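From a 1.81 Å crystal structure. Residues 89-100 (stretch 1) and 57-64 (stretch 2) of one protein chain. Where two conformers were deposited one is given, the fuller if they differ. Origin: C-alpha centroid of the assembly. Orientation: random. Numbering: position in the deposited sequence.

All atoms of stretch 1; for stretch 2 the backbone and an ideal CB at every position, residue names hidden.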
# COMPACT_ATOMS: atom_id res chain seq x y z
N GLN A 89 11.85 10.82 -6.43
CA GLN A 89 11.77 9.92 -7.53
C GLN A 89 12.99 9.02 -7.31
O GLN A 89 14.09 9.51 -7.03
CB GLN A 89 11.89 10.68 -8.88
CG GLN A 89 10.70 11.57 -9.23
CD GLN A 89 9.41 10.76 -9.42
OE1 GLN A 89 8.47 10.89 -8.63
NE2 GLN A 89 9.38 9.90 -10.44
N VAL A 90 12.76 7.72 -7.37
CA VAL A 90 13.85 6.72 -7.27
C VAL A 90 13.81 5.81 -8.50
O VAL A 90 12.75 5.56 -9.11
CB VAL A 90 13.75 5.91 -5.97
CG1 VAL A 90 14.01 6.81 -4.79
CG2 VAL A 90 12.43 5.20 -5.89
N THR A 91 14.99 5.35 -8.92
CA THR A 91 15.05 4.56 -10.10
C THR A 91 16.10 3.45 -9.98
O THR A 91 16.97 3.52 -9.13
CB THR A 91 15.36 5.45 -11.32
OG1 THR A 91 15.12 4.69 -12.52
CG2 THR A 91 16.80 5.98 -11.26
N ALA A 92 15.93 2.39 -10.76
CA ALA A 92 16.90 1.28 -10.82
C ALA A 92 16.81 0.62 -12.18
O ALA A 92 15.74 0.37 -12.70
CB ALA A 92 16.63 0.23 -9.75
N LEU A 93 17.97 0.30 -12.74
CA LEU A 93 18.04 -0.47 -13.96
C LEU A 93 17.90 -1.93 -13.60
O LEU A 93 18.46 -2.39 -12.60
CB LEU A 93 19.40 -0.20 -14.61
CG LEU A 93 19.65 -0.73 -15.99
CD1 LEU A 93 18.63 -0.17 -16.98
CD2 LEU A 93 21.14 -0.38 -16.34
N SER A 94 17.13 -2.67 -14.39
CA SER A 94 17.01 -4.13 -14.23
C SER A 94 18.39 -4.82 -14.29
O SER A 94 19.27 -4.40 -15.05
CB SER A 94 16.12 -4.71 -15.33
OG SER A 94 16.31 -6.12 -15.42
N PRO A 95 18.59 -5.87 -13.48
CA PRO A 95 19.87 -6.53 -13.46
C PRO A 95 20.07 -7.51 -14.60
O PRO A 95 21.17 -7.80 -14.92
CB PRO A 95 19.90 -7.23 -12.10
CG PRO A 95 18.51 -7.54 -11.83
CD PRO A 95 17.68 -6.44 -12.46
N ASN A 96 19.00 -8.00 -15.22
CA ASN A 96 19.17 -8.75 -16.44
C ASN A 96 17.89 -8.75 -17.25
O ASN A 96 16.79 -8.46 -16.72
CB ASN A 96 19.76 -10.15 -16.22
CG ASN A 96 18.78 -11.17 -15.69
OD1 ASN A 96 17.76 -11.46 -16.32
ND2 ASN A 96 19.17 -11.84 -14.60
N ALA A 97 18.04 -9.07 -18.51
CA ALA A 97 16.92 -8.98 -19.47
C ALA A 97 15.74 -9.93 -19.20
O ALA A 97 14.68 -9.77 -19.82
CB ALA A 97 17.45 -9.16 -20.84
N THR A 98 15.88 -10.92 -18.32
CA THR A 98 14.74 -11.79 -18.00
C THR A 98 13.74 -11.15 -17.03
O THR A 98 12.64 -11.65 -16.89
CB THR A 98 15.10 -13.19 -17.41
OG1 THR A 98 15.63 -13.06 -16.08
CG2 THR A 98 16.04 -13.96 -18.33
N ALA A 99 14.11 -10.05 -16.37
CA ALA A 99 13.21 -9.39 -15.43
C ALA A 99 12.06 -8.77 -16.19
O ALA A 99 12.26 -8.10 -17.22
CB ALA A 99 13.95 -8.34 -14.63
N VAL A 100 10.83 -9.01 -15.73
CA VAL A 100 9.66 -8.43 -16.40
C VAL A 100 8.95 -7.42 -15.52
O VAL A 100 8.11 -6.70 -15.99
CB VAL A 100 8.65 -9.51 -16.86
CG1 VAL A 100 9.35 -10.51 -17.85
CG2 VAL A 100 8.06 -10.24 -15.65
N UNK A 57 14.12 4.02 4.24
CA UNK A 57 15.02 3.25 3.39
C UNK A 57 14.19 2.58 2.33
O UNK A 57 13.01 2.26 2.56
CB UNK A 57 15.82 2.22 4.19
N UNK A 58 14.79 2.38 1.15
CA UNK A 58 14.10 1.73 0.08
C UNK A 58 14.98 0.80 -0.71
O UNK A 58 16.21 0.92 -0.70
CB UNK A 58 13.48 2.78 -0.85
N UNK A 59 14.33 -0.13 -1.41
CA UNK A 59 15.01 -0.93 -2.44
C UNK A 59 14.01 -1.56 -3.35
O UNK A 59 12.86 -1.80 -2.97
CB UNK A 59 15.90 -2.01 -1.81
N UNK A 60 14.44 -1.77 -4.59
CA UNK A 60 13.62 -2.51 -5.54
C UNK A 60 14.03 -3.96 -5.55
O UNK A 60 15.19 -4.28 -5.32
CB UNK A 60 13.73 -1.91 -6.94
N UNK A 61 13.08 -4.82 -5.89
CA UNK A 61 13.35 -6.22 -6.20
C UNK A 61 12.74 -6.49 -7.58
O UNK A 61 11.81 -5.79 -8.03
CB UNK A 61 12.78 -7.16 -5.13
N UNK A 62 13.28 -7.50 -8.25
CA UNK A 62 12.93 -7.78 -9.62
C UNK A 62 12.47 -9.23 -9.76
O UNK A 62 13.00 -10.14 -9.12
CB UNK A 62 14.12 -7.49 -10.54
N UNK A 63 11.50 -9.44 -10.66
CA UNK A 63 10.92 -10.75 -10.92
C UNK A 63 10.85 -11.05 -12.40
O UNK A 63 10.69 -10.15 -13.23
CB UNK A 63 9.52 -10.84 -10.31
N UNK A 64 10.95 -12.32 -12.72
CA UNK A 64 10.88 -12.80 -14.10
C UNK A 64 9.44 -13.21 -14.38
O UNK A 64 8.57 -13.01 -13.54
CB UNK A 64 11.84 -13.96 -14.34

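Most of stretch 2 is a strand beside strand 89-93, the two axes 8.1 Å apart at closest approach and 35° apart in direction.

Position 57 has nothing of stretch 1 near its ideal CB. Many residues would suit. It is Gln 57, with no contact.

Position 58 points toward stretch 1, but its CA lies 8.9 Å from that of Val 90. A small side chain would not span this distance; a long apolar or aromatic one could reach the valine methyls. The residue is Tyr 58. Val 90 CG1 sits over one face of its ring, 3.8 Å from the ring centroid, in a CH-pi contact. Water 1 accepts from Thr 91 N at 2.8 Å and makes a weak hydrogen bond with Tyr 58 OH at 3.4 Å.

Position 59 points away, so stretch 1 sets little limit. It is Lys 59, with no contact here.

Position 60 points toward stretch 1, its ideal CB 4.6 Å from Ala 92 CB. Val 90 and Ala 92 offer an apolar surface, and Leu, Met or an aromatic residue would suit. It is Phe 60. Its CD2 lies 3.6 Å from Ala 92 CB, and its CZ lies 3.8 Å from Val 90 CG2.

Position 61 is again out of reach, and the choice is open. Thr 61 OG1 donates to the hydroxyl of residue 63.

Position 62 points toward stretch 1. Its ideal CB is 4.2 Å from both Ala 99 CB and Pro 95 CD. The chain from 92 to 99 curves around a space suited to a large, flat apolar group. It is Trp 62. Pro 95 CD lies 3.6 Å from the centroid of its five-membered ring, and Ser 94 CA 3.7 Å from that of the six-membered ring, both over one face. Ala 92 O approaches the ring edge, 3.5 Å from Trp 62 CZ2.

Position 63 points away, but its carbonyl faces Val 100. A bond there uses the backbone and sets no demand on the side chain, so many kinds would suit. It is Tyr 63. Val 100 N donates to Tyr 63 O at 2.8 Å.

Position 64 brings its ideal CB 3.5 Å from Thr 98 O, yet its CA-to-CB bond points away overall. Stretch 1 leaves several kinds possible, Asp, Asn, Ser or Gly among them. It is Asp 64; its CA makes a CA-H...O contact with Thr 98 O at 3.5 Å.

Stretch 2, residues 57-64: QYKFTWYD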
# COMPACT_ATOMS: atom_id res chain seq x y z
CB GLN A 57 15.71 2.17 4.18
CG GLN A 57 16.57 2.70 5.28
CD GLN A 57 17.46 1.60 5.75
OE1 GLN A 57 16.98 0.58 6.26
NE2 GLN A 57 18.76 1.75 5.52
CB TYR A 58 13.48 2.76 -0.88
CG TYR A 58 14.49 3.41 -1.80
CD1 TYR A 58 15.24 4.53 -1.38
CD2 TYR A 58 14.73 2.90 -3.08
CE1 TYR A 58 16.21 5.11 -2.22
CE2 TYR A 58 15.68 3.44 -3.89
CZ TYR A 58 16.41 4.57 -3.47
OH TYR A 58 17.32 5.13 -4.33
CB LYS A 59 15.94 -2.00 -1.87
CG LYS A 59 15.33 -3.24 -1.34
CD LYS A 59 16.44 -4.27 -1.25
CE LYS A 59 16.06 -5.45 -0.42
NZ LYS A 59 17.30 -6.18 0.03
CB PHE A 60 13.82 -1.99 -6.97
CG PHE A 60 13.30 -0.60 -7.23
CD1 PHE A 60 11.98 -0.41 -7.64
CD2 PHE A 60 14.12 0.49 -7.13
CE1 PHE A 60 11.51 0.83 -7.89
CE2 PHE A 60 13.63 1.76 -7.40
CZ PHE A 60 12.33 1.93 -7.78
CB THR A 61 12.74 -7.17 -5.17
OG1 THR A 61 11.35 -6.91 -5.08
CG2 THR A 61 13.34 -6.93 -3.76
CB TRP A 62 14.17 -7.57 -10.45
CG TRP A 62 14.60 -6.17 -10.50
CD1 TRP A 62 15.46 -5.54 -9.67
CD2 TRP A 62 14.15 -5.18 -11.43
NE1 TRP A 62 15.60 -4.21 -10.03
CE2 TRP A 62 14.83 -3.98 -11.13
CE3 TRP A 62 13.29 -5.22 -12.54
CZ2 TRP A 62 14.63 -2.81 -11.87
CZ3 TRP A 62 13.08 -4.04 -13.26
CH2 TRP A 62 13.75 -2.87 -12.91
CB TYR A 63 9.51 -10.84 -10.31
CG TYR A 63 9.51 -10.47 -8.87
CD1 TYR A 63 9.76 -11.43 -7.88
CD2 TYR A 63 9.33 -9.16 -8.48
CE1 TYR A 63 9.79 -11.08 -6.54
CE2 TYR A 63 9.36 -8.81 -7.15
CZ TYR A 63 9.59 -9.75 -6.19
OH TYR A 63 9.63 -9.35 -4.89
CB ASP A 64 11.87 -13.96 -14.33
CG ASP A 64 11.47 -15.27 -13.62
OD1 ASP A 64 10.36 -15.38 -13.06
OD2 ASP A 64 12.31 -16.19 -13.64
O HOH W 1 17.21 6.39 -7.53
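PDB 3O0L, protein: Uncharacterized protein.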